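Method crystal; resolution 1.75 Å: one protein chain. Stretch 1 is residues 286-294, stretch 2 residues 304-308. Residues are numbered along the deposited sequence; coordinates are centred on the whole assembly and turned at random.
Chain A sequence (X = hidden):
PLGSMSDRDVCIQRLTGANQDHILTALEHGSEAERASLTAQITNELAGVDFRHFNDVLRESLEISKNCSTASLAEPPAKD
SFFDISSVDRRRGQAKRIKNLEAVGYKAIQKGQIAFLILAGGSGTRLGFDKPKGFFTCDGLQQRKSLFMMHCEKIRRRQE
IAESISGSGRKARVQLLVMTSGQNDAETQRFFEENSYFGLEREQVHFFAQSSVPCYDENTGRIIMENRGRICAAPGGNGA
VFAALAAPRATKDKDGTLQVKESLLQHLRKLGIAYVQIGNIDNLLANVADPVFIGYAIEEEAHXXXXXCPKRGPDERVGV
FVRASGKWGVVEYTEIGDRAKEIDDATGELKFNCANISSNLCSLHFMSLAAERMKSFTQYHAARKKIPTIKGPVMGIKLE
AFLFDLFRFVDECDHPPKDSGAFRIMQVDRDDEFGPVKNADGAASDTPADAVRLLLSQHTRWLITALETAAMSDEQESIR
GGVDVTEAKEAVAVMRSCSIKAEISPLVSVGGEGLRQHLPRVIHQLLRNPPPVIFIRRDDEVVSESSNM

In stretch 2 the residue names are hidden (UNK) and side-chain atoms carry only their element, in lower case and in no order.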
# COMPACT_ATOMS: atom_id res chain seq x y z
N ALA A 286 2.17 3.98 8.27
CA ALA A 286 1.63 4.48 7.00
C ALA A 286 0.96 5.84 7.21
O ALA A 286 0.16 6.02 8.13
CB ALA A 286 0.64 3.50 6.42
N ASN A 287 1.36 6.81 6.38
CA ASN A 287 0.80 8.13 6.47
C ASN A 287 -0.43 8.13 5.55
O ASN A 287 -0.37 8.48 4.37
CB ASN A 287 1.83 9.17 6.08
CG ASN A 287 1.39 10.58 6.39
OD1 ASN A 287 0.24 10.81 6.74
ND2 ASN A 287 2.30 11.52 6.27
N VAL A 288 -1.55 7.69 6.13
CA VAL A 288 -2.78 7.40 5.39
C VAL A 288 -3.54 8.69 5.05
O VAL A 288 -3.78 9.52 5.93
CB VAL A 288 -3.68 6.46 6.22
CG1 VAL A 288 -5.00 6.19 5.51
CG2 VAL A 288 -2.95 5.16 6.50
N ALA A 289 -3.92 8.83 3.77
CA ALA A 289 -4.51 10.08 3.26
C ALA A 289 -3.63 11.29 3.57
O ALA A 289 -4.07 12.28 4.14
CB ALA A 289 -5.95 10.26 3.76
N ASP A 290 -2.35 11.18 3.23
CA ASP A 290 -1.36 12.21 3.56
C ASP A 290 -1.65 13.46 2.72
O ASP A 290 -1.48 13.42 1.51
CB ASP A 290 0.03 11.66 3.19
CG ASP A 290 1.15 12.65 3.38
OD1 ASP A 290 0.92 13.81 3.75
OD2 ASP A 290 2.32 12.23 3.17
N PRO A 291 -2.08 14.57 3.37
CA PRO A 291 -2.43 15.77 2.61
C PRO A 291 -1.23 16.44 1.93
O PRO A 291 -1.42 17.13 0.92
CB PRO A 291 -3.05 16.69 3.68
CG PRO A 291 -2.31 16.30 4.95
CD PRO A 291 -2.22 14.79 4.83
N VAL A 292 -0.02 16.25 2.43
CA VAL A 292 1.17 16.82 1.73
C VAL A 292 1.44 16.05 0.42
O VAL A 292 1.73 16.64 -0.61
CB VAL A 292 2.42 16.82 2.63
CG1 VAL A 292 3.67 17.30 1.90
CG2 VAL A 292 2.15 17.68 3.87
N PHE A 293 1.34 14.72 0.49
CA PHE A 293 1.50 13.83 -0.67
C PHE A 293 0.45 14.20 -1.73
O PHE A 293 0.77 14.39 -2.89
CB PHE A 293 1.23 12.41 -0.13
CG PHE A 293 1.70 11.26 -0.99
CD1 PHE A 293 2.68 11.39 -1.96
CD2 PHE A 293 1.20 10.00 -0.72
CE1 PHE A 293 3.13 10.27 -2.68
CE2 PHE A 293 1.64 8.87 -1.43
CZ PHE A 293 2.60 9.02 -2.41
N ILE A 294 -0.80 14.35 -1.29
CA ILE A 294 -1.91 14.74 -2.17
C ILE A 294 -1.73 16.14 -2.77
O ILE A 294 -1.92 16.34 -3.97
CB ILE A 294 -3.25 14.62 -1.43
CG1 ILE A 294 -3.51 13.14 -1.06
CG2 ILE A 294 -4.41 15.19 -2.26
CD1 ILE A 294 -4.55 13.00 0.07
N UNK A 304 1.48 10.21 -11.35
CA UNK A 304 2.06 9.27 -10.36
C UNK A 304 3.01 10.04 -9.46
O UNK A 304 3.90 10.74 -9.97
c UNK A 304 3.61 7.31 -9.97
c UNK A 304 1.91 7.22 -11.82
c UNK A 304 2.85 8.13 -11.03
N UNK A 305 2.85 9.90 -8.14
CA UNK A 305 3.88 10.33 -7.19
C UNK A 305 4.27 9.12 -6.37
O UNK A 305 3.39 8.38 -5.91
c UNK A 305 2.78 12.61 -7.01
c UNK A 305 3.38 11.44 -6.23
c UNK A 305 4.54 11.95 -5.40
N UNK A 306 5.58 8.88 -6.25
CA UNK A 306 6.06 7.80 -5.38
C UNK A 306 6.75 8.38 -4.16
O UNK A 306 7.47 9.42 -4.23
c UNK A 306 8.29 7.54 -6.56
c UNK A 306 7.02 6.82 -6.11
c UNK A 306 6.30 6.20 -7.32
N UNK A 307 6.53 7.71 -3.03
CA UNK A 307 7.35 8.03 -1.86
C UNK A 307 8.56 7.12 -1.80
O UNK A 307 8.46 5.92 -2.05
n UNK A 307 3.41 9.72 2.75
c UNK A 307 5.08 8.82 1.15
c UNK A 307 4.28 10.04 1.57
c UNK A 307 6.56 7.85 -0.56
c UNK A 307 5.73 9.06 -0.21
N UNK A 308 9.69 7.70 -1.44
CA UNK A 308 10.96 6.97 -1.40
C UNK A 308 11.71 7.40 -0.15
O UNK A 308 11.40 8.45 0.41
o UNK A 308 12.03 8.70 -2.73
c UNK A 308 11.82 7.28 -2.63
c UNK A 308 11.10 6.81 -3.90
O HOH W 1 2.10 7.31 2.60

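Position 304 opens the strand with three side-chain carbons, one of them bonded to the other two. A fork directly at CB with no heteroatom is valine. Val-304 makes no contact with stretch 1, so its shape, not its surroundings here, identifies it.

Position 305 repeats the pattern: three carbons, branched at CB, no nitrogen or oxygen. Here CA-to-CB points toward stretch 1, and one methyl carbon comes 3.5 Å from CE1 of Phe-293, near the plane of the ring and at its edge. Branching and composition again give valine. The methyl in question is CG1 of Val-305, which packs against the rim of the aromatic ring as one apolar group against another.

Position 306 is a third three-carbon fork, its CA-to-CB bond pointing away, in keeping with the alternation of a strand; its backbone C lies 4.3 Å from CE1 of Phe-293. The fork again gives valine. Val-306 meets stretch 1 through its backbone, while the side chain makes no contact there.

Position 307 turns back toward stretch 1 with four carbons in an unbranched row ending in nitrogen. That terminal nitrogen sits 2.8 Å from OD2 of Asp-290, and the carbon row passes over one face of the Phe-293 ring. A long aliphatic chain with a terminal amine is lysine. After an m first torsion, Lys-307 runs t, t, t, and this extended form carries NZ past the ring to the carboxylate.

Position 308 has three side-chain atoms, two carbons and an oxygen, with CB carrying the oxygen and a methyl. This is threonine. Thr-308 does not touch stretch 1, and its OG1 is hydrogen-bonded elsewhere in the structure.

The contact works by giving different parts of one lysine different tasks. Its CE lies 3.9 Å from the centroid of the Phe-293 ring, 15° off the normal, a CH-pi contact over the face, while NZ donates to OD2 of Asp-290 in a salt bridge. Asp-290 also caps the helix: its OD1 accepts from Val-292 N at 2.9 Å and, weakly, from Phe-293 N at 3.4 Å. One carboxylate thus ties helix start to strand. A water accepts from Lys-307 NZ at 2.7 Å and its O donates to Asn-287 O at 3.3 Å, extending the polar link to the loop. The rule to read is alternation: 305 and 307 face the helix start, meeting Phe-293 at edge and face, and the buried amine finds its countercharge beyond the ring.

Stretch 2 304-308: VVVKT
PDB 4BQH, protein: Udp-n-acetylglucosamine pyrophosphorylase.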